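Local coordinates for Amy13K (Eubacterium rectale DSM 17629, PDB 6B3P), which binds maltoheptaose, and so probably starch, through family 26 carbohydrate-binding modules of a surface-anchored alpha-amylase, at residues I5-T10 / L59-D64; E84-G89 / T94-W99; S164-F167 / T173-D176. All coordinates share one frame; numbering follows the deposited sequence. Where two conformers were deposited one is given.

Contact 1 (I5-T10 / L59-D64); sequences INYKST and LILNDD. With GLC (alpha-D-glucopyranose), chain C.
The Y7 ring lies between two aliphatic groups: L61 CD1 on one face and, on the opposite face, CA of S9, in the loop just after the strand. L61 CD1 sits 4.0 Å from the Y7 ring centroid and only 19° off the ring normal, a CH-pi contact over the face, though displaced toward the CD1 rim. At the phenolic end the ring is tied locally, Y7 OH and T10 OG1 forming a 2.8 Å hydrogen bond. This is packing across the interior of the beta-sandwich of the first starch-binding module: strands 2-8 and 57-62 exchange no hydrogen bonds here and meet through apolar side chains alone. With CG anti to the backbone N (chi1 171°), the Y7 ring passes alongside L61, the two side chains running in opposite directions, and L61 lays both methyls on the same face, CD1 toward Y7 CD1 and CD2 near Y7 CG and CD2. Two residues earlier on both strands, I5 and L59 instead meet tip to tip, I5 CD1 standing 3.9 Å from L59 CD1 and nearly as close to L59 CD2. M35 of strand 33-37 touches I5, Y7 and L61 and so joins both pairs. Between L59 and L61, I60 takes no part in this packing and belongs to the glycan site, with its CD1 3.8 Å from C1 of the glucose in chain C. Just past the end of strand 57-62 the chain makes an Asx turn: D64 N donates to N62 OD1 over 2.7 Å, in the carbonyl plane and on a lone pair.

Contact 2 (E84-G89 / T94-W99); sequences EYWFDG and TKPADW
W86 lays one face of its indole over the backbone and side chains of K95 and P96. P96 CD stands 3.4 Å from the centroid of the five-membered ring of W86, and K95 CA 3.7 Å from that of the six-membered ring, so each ring receives its own CH-pi contact close to the normal. K95 CB and CG continue along the outer rim of the benzo ring, near CH2 and CZ2. The opposite face of the indole is covered by CG of E84 from its own strand. At its NE1 edge W86 turns into a T-shaped (edge-to-face) pair with W99: the five-membered ring of W86 and the six-membered ring of W99 have centroids 4.6 Å apart and planes at 86°, with W86 NE1 directed at the face of W99. P96 CG rests on that same face, so the proline touches both indoles. A leucine in place of W86 would probably leave K95 and P96 without the flat surface they rest on and deprive W99 of its edge-to-face mate.

The lysine keeps its charge clear of this packing. Extended as far as CD, it then bends at chi3 (72°) and chi4 (68°), and NZ curls back to donate to P96 O at 2.9 Å and to W99 O at 2.7 Å. P96 O also accepts from W99 N, closing a type I beta turn; the two donors reach it from opposite faces of its plane. In the fold, 94-99 folds back over strand 82-87 just before strand 101-108 begins, while W44 of strand 44-50 meets both tryptophans and N6 of strand 2-8 touches them as well.

Contact 3 (S164-F167 / T173-D176); sequences SCIF and TQTD. With GLC (alpha-D-glucopyranose), chain D; GLC (alpha-D-glucopyranose), chain B; FMT (formic acid), chain O.
I166 and T175 run antiparallel past one another, I166 CG2 coming within 3.6 Å of T175 OG1. That hydroxyl, between the backbone N and the carbonyl carbon of its residue (chi1 64°), accepts from F167 N at 3.1 Å and donates to D176 O at 2.9 Å. The side chain thus takes the place of a main-chain acceptor, while T175 N returns a bond of 2.9 Å to F167 O; the methyl T175 CG2 lies against F167 CB. On the sugar side, the CD1 end of I166 touches a hydroxyl on each of two glucoses, O3 in chain D and O2 in chain B. Q174, extended beyond CG, grips the chain D glucose with both atoms of its amide: NE2 donates to O2 at 3.0 Å, nearly straight at 169°, and O3 donates to OE1 at 3.1 Å. Two neighbouring hydroxyls held by one planar amide probably help to set the sugar's orientation, and Y119, W121, W136 and N177 complete this glycan site of the second module. Strand 163-168 runs between strands 116-121 and 178-180, its F167 ring stacked on Y107 of strand 101-108.

Overall arrangement
Contacts 1 and 2 are joined through neighbouring strands 2-8 and 82-87, with backbone bonds from N6 to Y85 and F87 between them. Contact 1 is fully buried and purely aliphatic and aromatic across its strands. Contact 2, partly buried, packs a strand tryptophan against the lysine, proline and tryptophan of a loop, the lysine being satisfied by carbonyls. Contact 3 lies on the opposite side of the chain's centre, its centre about 37 Å from that of contact 1, and differs in being held by hydrogen bonds between strand and loop. Contacts 1 and 3 each place an isoleucine, I60 and I166, at a glycan; contact 2 holds no sugar-binding residue.

Contact 1 (I5-T10 / L59-D64)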
loop_
_atom_site.group_PDB
_atom_site.type_symbol
_atom_site.label_atom_id
_atom_site.label_comp_id
_atom_site.label_asym_id
_atom_site.label_seq_id
_atom_site.Cartn_x
_atom_site.Cartn_y
_atom_site.Cartn_z
ATOM N N ILE A 5 -7.682 4.618 4.197
ATOM C CA ILE A 5 -8.518 5.808 4.273
ATOM C C ILE A 5 -7.808 6.982 3.620
ATOM O O ILE A 5 -6.685 7.319 3.991
ATOM C CB ILE A 5 -8.870 6.170 5.728
ATOM C CG1 ILE A 5 -9.653 5.029 6.382
ATOM C CG2 ILE A 5 -9.696 7.456 5.770
ATOM C CD1 ILE A 5 -9.855 5.193 7.879
ATOM N N ASN A 6 -8.474 7.589 2.643
ATOM C CA ASN A 6 -7.992 8.806 2.011
ATOM C C ASN A 6 -8.885 9.967 2.421
ATOM O O ASN A 6 -10.110 9.857 2.386
ATOM C CB ASN A 6 -7.969 8.662 0.489
ATOM C CG ASN A 6 -7.357 7.352 0.038
ATOM O OD1 ASN A 6 -6.137 7.204 0.003
ATOM N ND2 ASN A 6 -8.207 6.394 -0.319
ATOM N N TYR A 7 -8.262 11.073 2.815
ATOM C CA TYR A 7 -8.977 12.237 3.324
ATOM C C TYR A 7 -8.487 13.502 2.629
ATOM O O TYR A 7 -7.300 13.832 2.672
ATOM C CB TYR A 7 -8.792 12.331 4.844
ATOM C CG TYR A 7 -9.299 13.603 5.490
ATOM C CD1 TYR A 7 -10.514 14.169 5.117
ATOM C CD2 TYR A 7 -8.568 14.220 6.497
ATOM C CE1 TYR A 7 -10.976 15.328 5.720
ATOM C CE2 TYR A 7 -9.019 15.372 7.105
ATOM C CZ TYR A 7 -10.222 15.922 6.715
ATOM O OH TYR A 7 -10.660 17.071 7.324
ATOM N N LYS A 8 -9.408 14.190 1.962
ATOM C CA LYS A 8 -9.119 15.488 1.370
ATOM C C LYS A 8 -9.232 16.513 2.486
ATOM O O LYS A 8 -10.330 16.956 2.822
ATOM C CB LYS A 8 -10.084 15.796 0.225
ATOM C CG LYS A 8 -9.695 16.987 -0.637
ATOM C CD LYS A 8 -10.777 17.261 -1.664
ATOM C CE LYS A 8 -10.278 18.118 -2.808
ATOM N NZ LYS A 8 -11.256 18.092 -3.930
ATOM N N SER A 9 -8.093 16.871 3.070
ATOM C CA SER A 9 -8.087 17.588 4.340
ATOM C C SER A 9 -8.805 18.927 4.284
ATOM O O SER A 9 -8.635 19.709 3.347
ATOM C CB SER A 9 -6.659 17.816 4.830
ATOM O OG SER A 9 -6.684 18.493 6.075
ATOM N N THR A 10 -9.620 19.156 5.307
ATOM C CA THR A 10 -10.224 20.447 5.573
ATOM C C THR A 10 -9.721 20.964 6.922
ATOM O O THR A 10 -10.275 21.915 7.475
ATOM C CB THR A 10 -11.758 20.353 5.596
ATOM O OG1 THR A 10 -12.156 19.334 6.523
ATOM C CG2 THR A 10 -12.300 20.012 4.216
ATOM N N LEU A 59 -14.828 6.040 12.977
ATOM C CA LEU A 59 -13.689 6.833 12.532
ATOM C C LEU A 59 -13.872 8.293 12.929
ATOM O O LEU A 59 -14.936 8.873 12.718
ATOM C CB LEU A 59 -13.516 6.719 11.013
ATOM C CG LEU A 59 -12.593 7.745 10.345
ATOM C CD1 LEU A 59 -11.134 7.499 10.713
ATOM C CD2 LEU A 59 -12.786 7.742 8.836
ATOM N N ILE A 60 -12.826 8.873 13.508
ATOM C CA ILE A 60 -12.775 10.310 13.745
ATOM C C ILE A 60 -11.544 10.889 13.065
ATOM O O ILE A 60 -10.412 10.610 13.461
ATOM C CB ILE A 60 -12.745 10.653 15.248
ATOM C CG1 ILE A 60 -14.060 10.231 15.909
ATOM C CG2 ILE A 60 -12.521 12.155 15.456
ATOM C CD1 ILE A 60 -14.061 10.356 17.421
ATOM N N LEU A 61 -11.779 11.682 12.024
ATOM C CA LEU A 61 -10.717 12.431 11.369
ATOM C C LEU A 61 -10.446 13.700 12.174
ATOM O O LEU A 61 -11.376 14.357 12.640
ATOM C CB LEU A 61 -11.104 12.761 9.926
ATOM C CG LEU A 61 -11.261 11.548 9.002
ATOM C CD1 LEU A 61 -12.036 11.917 7.745
ATOM C CD2 LEU A 61 -9.897 10.973 8.641
ATOM N N ASN A 62 -9.170 14.035 12.339
ATOM C CA ASN A 62 -8.765 15.124 13.225
ATOM C C ASN A 62 -7.463 15.764 12.747
ATOM O O ASN A 62 -6.824 15.252 11.831
ATOM C CB ASN A 62 -8.616 14.604 14.659
ATOM C CG ASN A 62 -7.549 13.532 14.785
ATOM O OD1 ASN A 62 -6.363 13.803 14.613
ATOM N ND2 ASN A 62 -7.968 12.305 15.101
ATOM N N ASP A 63 -7.067 16.876 13.366
ATOM C CA ASP A 63 -5.830 17.556 12.980
ATOM C C ASP A 63 -4.653 17.112 13.849
ATOM O O ASP A 63 -3.804 17.921 14.229
ATOM C CB ASP A 63 -6.002 19.083 13.038
ATOM C CG ASP A 63 -6.386 19.592 14.417
ATOM O OD1 ASP A 63 -6.479 18.791 15.369
ATOM O OD2 ASP A 63 -6.589 20.818 14.545
ATOM N N ASP A 64 -4.623 15.819 14.157
ATOM C CA ASP A 64 -3.470 15.178 14.788
ATOM C C ASP A 64 -3.121 15.761 16.160
ATOM O O ASP A 64 -1.950 15.983 16.469
ATOM C CB ASP A 64 -2.254 15.268 13.859
ATOM C CG ASP A 64 -1.228 14.170 14.117
ATOM O OD1 ASP A 64 -1.494 13.265 14.935
ATOM O OD2 ASP A 64 -0.153 14.198 13.480
HETATM C C1 GLC C . -13.780 9.324 21.096
HETATM C C2 GLC C . -15.262 9.557 20.969
HETATM C C3 GLC C . -16.040 8.858 22.067
HETATM C C4 GLC C . -15.604 7.406 22.181
HETATM C C5 GLC C . -14.091 7.297 22.252
HETATM C C6 GLC C . -13.563 5.867 22.310
HETATM O O2 GLC C . -15.467 10.933 20.968
HETATM O O3 GLC C . -17.412 8.969 21.846
HETATM O O4 GLC C . -16.229 6.858 23.320
HETATM O O5 GLC C . -13.538 7.945 21.147
HETATM O O6 GLC C . -12.170 5.771 22.426
#

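Contact 2 (E84-G89 / T94-W99)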
loop_
_atom_site.group_PDB
_atom_site.type_symbol
_atom_site.label_atom_id
_atom_site.label_comp_id
_atom_site.label_asym_id
_atom_site.label_seq_id
_atom_site.Cartn_x
_atom_site.Cartn_y
_atom_site.Cartn_z
ATOM N N GLU A 84 -11.426 0.295 1.217
ATOM C CA GLU A 84 -10.823 1.603 0.982
ATOM C C GLU A 84 -11.892 2.686 1.007
ATOM O O GLU A 84 -12.923 2.563 0.344
ATOM C CB GLU A 84 -10.073 1.648 -0.349
ATOM C CG GLU A 84 -9.379 2.984 -0.577
ATOM C CD GLU A 84 -8.382 2.963 -1.720
ATOM O OE1 GLU A 84 -8.391 2.001 -2.515
ATOM O OE2 GLU A 84 -7.585 3.920 -1.822
ATOM N N TYR A 85 -11.630 3.742 1.771
ATOM C CA TYR A 85 -12.562 4.854 1.911
ATOM C C TYR A 85 -11.951 6.151 1.396
ATOM O O TYR A 85 -10.741 6.360 1.486
ATOM C CB TYR A 85 -12.976 5.036 3.374
ATOM C CG TYR A 85 -13.816 3.913 3.937
ATOM C CD1 TYR A 85 -15.195 3.904 3.778
ATOM C CD2 TYR A 85 -13.231 2.870 4.641
ATOM C CE1 TYR A 85 -15.966 2.881 4.297
ATOM C CE2 TYR A 85 -13.992 1.845 5.164
ATOM C CZ TYR A 85 -15.359 1.854 4.990
ATOM O OH TYR A 85 -16.122 0.833 5.510
ATOM N N TRP A 86 -12.805 7.012 0.852
ATOM C CA TRP A 86 -12.433 8.382 0.517
ATOM C C TRP A 86 -13.342 9.338 1.274
ATOM O O TRP A 86 -14.565 9.207 1.210
ATOM C CB TRP A 86 -12.548 8.635 -0.987
ATOM C CG TRP A 86 -11.516 7.924 -1.814
ATOM C CD1 TRP A 86 -10.343 8.441 -2.283
ATOM C CD2 TRP A 86 -11.567 6.568 -2.274
ATOM N NE1 TRP A 86 -9.663 7.492 -3.004
ATOM C CE2 TRP A 86 -10.391 6.334 -3.013
ATOM C CE3 TRP A 86 -12.492 5.531 -2.130
ATOM C CZ2 TRP A 86 -10.118 5.103 -3.607
ATOM C CZ3 TRP A 86 -12.217 4.309 -2.721
ATOM C CH2 TRP A 86 -11.040 4.107 -3.450
ATOM N N PHE A 87 -12.756 10.286 2.000
ATOM C CA PHE A 87 -13.552 11.289 2.695
ATOM C C PHE A 87 -13.326 12.666 2.087
ATOM O O PHE A 87 -12.259 13.259 2.229
ATOM C CB PHE A 87 -13.236 11.313 4.189
ATOM C CG PHE A 87 -14.282 12.012 5.002
ATOM C CD1 PHE A 87 -14.323 13.397 5.058
ATOM C CD2 PHE A 87 -15.237 11.288 5.694
ATOM C CE1 PHE A 87 -15.293 14.049 5.796
ATOM C CE2 PHE A 87 -16.210 11.933 6.439
ATOM C CZ PHE A 87 -16.237 13.315 6.489
ATOM N N ASP A 88 -14.357 13.153 1.407
ATOM C CA ASP A 88 -14.335 14.445 0.736
ATOM C C ASP A 88 -15.719 15.071 0.887
ATOM O O ASP A 88 -16.532 15.042 -0.036
ATOM C CB ASP A 88 -13.953 14.276 -0.741
ATOM C CG ASP A 88 -13.859 15.598 -1.484
ATOM O OD1 ASP A 88 -13.883 16.655 -0.827
ATOM O OD2 ASP A 88 -13.744 15.577 -2.729
ATOM N N GLY A 89 -15.985 15.617 2.071
ATOM C CA GLY A 89 -17.299 16.139 2.395
ATOM C C GLY A 89 -18.180 15.102 3.062
ATOM O O GLY A 89 -19.135 15.440 3.763
ATOM N N THR A 94 -16.354 4.887 -3.157
ATOM C CA THR A 94 -16.241 4.979 -4.606
ATOM C C THR A 94 -14.967 5.723 -4.991
ATOM O O THR A 94 -14.779 6.885 -4.626
ATOM C CB THR A 94 -17.465 5.695 -5.217
ATOM O OG1 THR A 94 -18.666 5.036 -4.792
ATOM C CG2 THR A 94 -17.398 5.690 -6.738
ATOM N N LYS A 95 -14.091 5.046 -5.728
ATOM C CA LYS A 95 -12.834 5.640 -6.171
ATOM C C LYS A 95 -13.092 6.850 -7.067
ATOM O O LYS A 95 -13.891 6.764 -7.997
ATOM C CB LYS A 95 -11.992 4.607 -6.926
ATOM C CG LYS A 95 -10.633 5.117 -7.401
ATOM C CD LYS A 95 -9.954 4.137 -8.356
ATOM C CE LYS A 95 -10.632 4.096 -9.723
ATOM N NZ LYS A 95 -10.466 5.364 -10.488
ATOM N N PRO A 96 -12.426 7.984 -6.792
ATOM C CA PRO A 96 -12.572 9.096 -7.739
ATOM C C PRO A 96 -12.064 8.710 -9.126
ATOM O O PRO A 96 -11.122 7.928 -9.243
ATOM C CB PRO A 96 -11.722 10.208 -7.122
ATOM C CG PRO A 96 -11.623 9.864 -5.676
ATOM C CD PRO A 96 -11.650 8.368 -5.600
ATOM N N ALA A 97 -12.685 9.266 -10.158
ATOM C CA ALA A 97 -12.462 8.820 -11.532
ATOM C C ALA A 97 -10.997 8.843 -11.980
ATOM O O ALA A 97 -10.547 7.937 -12.682
ATOM C CB ALA A 97 -13.294 9.668 -12.476
ATOM N N ASP A 98 -10.272 9.872 -11.547
ATOM C CA ASP A 98 -8.913 10.137 -12.013
ATOM C C ASP A 98 -7.843 9.310 -11.296
ATOM O O ASP A 98 -6.680 9.315 -11.699
ATOM C CB ASP A 98 -8.592 11.624 -11.845
ATOM C CG ASP A 98 -8.721 12.089 -10.403
ATOM O OD1 ASP A 98 -9.860 12.148 -9.891
ATOM O OD2 ASP A 98 -7.683 12.399 -9.782
ATOM N N TRP A 99 -8.235 8.601 -10.242
ATOM C CA TRP A 99 -7.282 7.827 -9.442
ATOM C C TRP A 99 -6.937 6.506 -10.125
ATOM O O TRP A 99 -7.799 5.861 -10.725
ATOM C CB TRP A 99 -7.837 7.551 -8.044
ATOM C CG TRP A 99 -7.815 8.738 -7.122
ATOM C CD1 TRP A 99 -8.260 10.000 -7.396
ATOM C CD2 TRP A 99 -7.332 8.769 -5.771
ATOM N NE1 TRP A 99 -8.085 10.813 -6.300
ATOM C CE2 TRP A 99 -7.518 10.081 -5.290
ATOM C CE3 TRP A 99 -6.765 7.813 -4.921
ATOM C CZ2 TRP A 99 -7.153 10.463 -3.999
ATOM C CZ3 TRP A 99 -6.400 8.196 -3.640
ATOM C CH2 TRP A 99 -6.599 9.507 -3.192
#

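Contact 3 (S164-F167 / T173-D176)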
loop_
_atom_site.group_PDB
_atom_site.type_symbol
_atom_site.label_atom_id
_atom_site.label_comp_id
_atom_site.label_asym_id
_atom_site.label_seq_id
_atom_site.Cartn_x
_atom_site.Cartn_y
_atom_site.Cartn_z
ATOM N N SER A 164 1.007 -11.111 -10.687
ATOM C CA SER A 164 2.139 -11.819 -10.110
ATOM C C SER A 164 3.436 -11.250 -10.648
ATOM O O SER A 164 3.460 -10.673 -11.734
ATOM C CB SER A 164 2.053 -13.313 -10.417
ATOM O OG SER A 164 0.796 -13.845 -10.036
ATOM N N CYS A 165 4.516 -11.404 -9.889
ATOM C CA CYS A 165 5.820 -10.961 -10.357
ATOM C C CYS A 165 6.959 -11.752 -9.721
ATOM O O CYS A 165 6.764 -12.486 -8.753
ATOM C CB CYS A 165 6.011 -9.466 -10.086
ATOM S SG CYS A 165 6.160 -9.038 -8.340
ATOM N N ILE A 166 8.148 -11.596 -10.295
ATOM C CA ILE A 166 9.348 -12.281 -9.831
ATOM C C ILE A 166 10.530 -11.323 -9.884
ATOM O O ILE A 166 10.734 -10.645 -10.891
ATOM C CB ILE A 166 9.665 -13.525 -10.695
ATOM C CG1 ILE A 166 8.561 -14.575 -10.563
ATOM C CG2 ILE A 166 11.013 -14.138 -10.303
ATOM C CD1 ILE A 166 8.618 -15.636 -11.638
ATOM N N PHE A 167 11.304 -11.266 -8.805
ATOM C CA PHE A 167 12.549 -10.507 -8.802
ATOM C C PHE A 167 13.697 -11.450 -9.145
ATOM O O PHE A 167 13.701 -12.599 -8.711
ATOM C CB PHE A 167 12.782 -9.835 -7.446
ATOM C CG PHE A 167 11.813 -8.723 -7.145
ATOM C CD1 PHE A 167 12.038 -7.442 -7.625
ATOM C CD2 PHE A 167 10.680 -8.957 -6.383
ATOM C CE1 PHE A 167 11.152 -6.415 -7.351
ATOM C CE2 PHE A 167 9.789 -7.933 -6.107
ATOM C CZ PHE A 167 10.026 -6.662 -6.591
ATOM N N THR A 173 19.469 -16.551 -10.281
ATOM C CA THR A 173 18.871 -16.233 -8.986
ATOM C C THR A 173 17.547 -15.495 -9.169
ATOM O O THR A 173 17.481 -14.468 -9.841
ATOM C CB THR A 173 19.817 -15.379 -8.114
ATOM O OG1 THR A 173 21.079 -16.044 -7.980
ATOM C CG2 THR A 173 19.223 -15.153 -6.725
ATOM N N GLN A 174 16.493 -16.036 -8.566
ATOM C CA GLN A 174 15.166 -15.440 -8.652
ATOM C C GLN A 174 14.327 -15.802 -7.432
ATOM O O GLN A 174 14.647 -16.743 -6.708
ATOM C CB GLN A 174 14.453 -15.898 -9.928
ATOM C CG GLN A 174 14.045 -17.368 -9.921
ATOM C CD GLN A 174 13.315 -17.780 -11.185
ATOM O OE1 GLN A 174 12.125 -18.096 -11.154
ATOM N NE2 GLN A 174 14.026 -17.783 -12.305
ATOM N N THR A 175 13.249 -15.053 -7.218
ATOM C CA THR A 175 12.320 -15.331 -6.127
ATOM C C THR A 175 11.300 -16.383 -6.541
ATOM O O THR A 175 11.201 -16.738 -7.715
ATOM C CB THR A 175 11.558 -14.059 -5.689
ATOM O OG1 THR A 175 10.733 -13.595 -6.765
ATOM C CG2 THR A 175 12.522 -12.956 -5.284
ATOM N N ASP A 176 10.541 -16.878 -5.568
ATOM C CA ASP A 176 9.325 -17.623 -5.861
ATOM C C ASP A 176 8.359 -16.702 -6.588
ATOM O O ASP A 176 8.556 -15.487 -6.622
ATOM C CB ASP A 176 8.661 -18.145 -4.583
ATOM C CG ASP A 176 9.494 -19.189 -3.870
ATOM O OD1 ASP A 176 10.171 -19.984 -4.552
ATOM O OD2 ASP A 176 9.457 -19.222 -2.621
HETATM C C1 GLC D . 11.857 -17.928 -16.797
HETATM C C2 GLC D . 11.666 -18.024 -15.292
HETATM C C3 GLC D . 10.308 -18.528 -14.926
HETATM C C4 GLC D . 9.268 -17.711 -15.627
HETATM C C5 GLC D . 9.515 -17.700 -17.119
HETATM C C6 GLC D . 8.517 -16.843 -17.850
HETATM O O1 GLC D . 12.013 -19.207 -17.418
HETATM O O2 GLC D . 12.601 -18.883 -14.725
HETATM O O3 GLC D . 10.093 -18.430 -13.537
HETATM O O4 GLC D . 8.008 -18.269 -15.335
HETATM O O5 GLC D . 10.786 -17.194 -17.353
HETATM O O6 GLC D . 8.629 -16.969 -19.233
HETATM C C1 GLC B . 7.165 -17.442 -14.554
HETATM C C2 GLC B . 6.570 -18.285 -13.460
HETATM C C3 GLC B . 5.540 -19.232 -14.023
HETATM C C4 GLC B . 4.529 -18.483 -14.843
HETATM C C5 GLC B . 5.231 -17.681 -15.907
HETATM C C6 GLC B . 4.254 -16.896 -16.754
HETATM O O2 GLC B . 7.592 -18.970 -12.785
HETATM O O3 GLC B . 4.880 -19.882 -12.983
HETATM O O4 GLC B . 3.570 -19.390 -15.372
HETATM O O5 GLC B . 6.140 -16.810 -15.283
HETATM O O6 GLC B . 4.863 -16.199 -17.810
HETATM C C FMT O . 17.399 -18.706 -6.701
HETATM O O1 FMT O . 16.997 -19.152 -7.776
HETATM O O2 FMT O . 17.119 -19.243 -5.630
#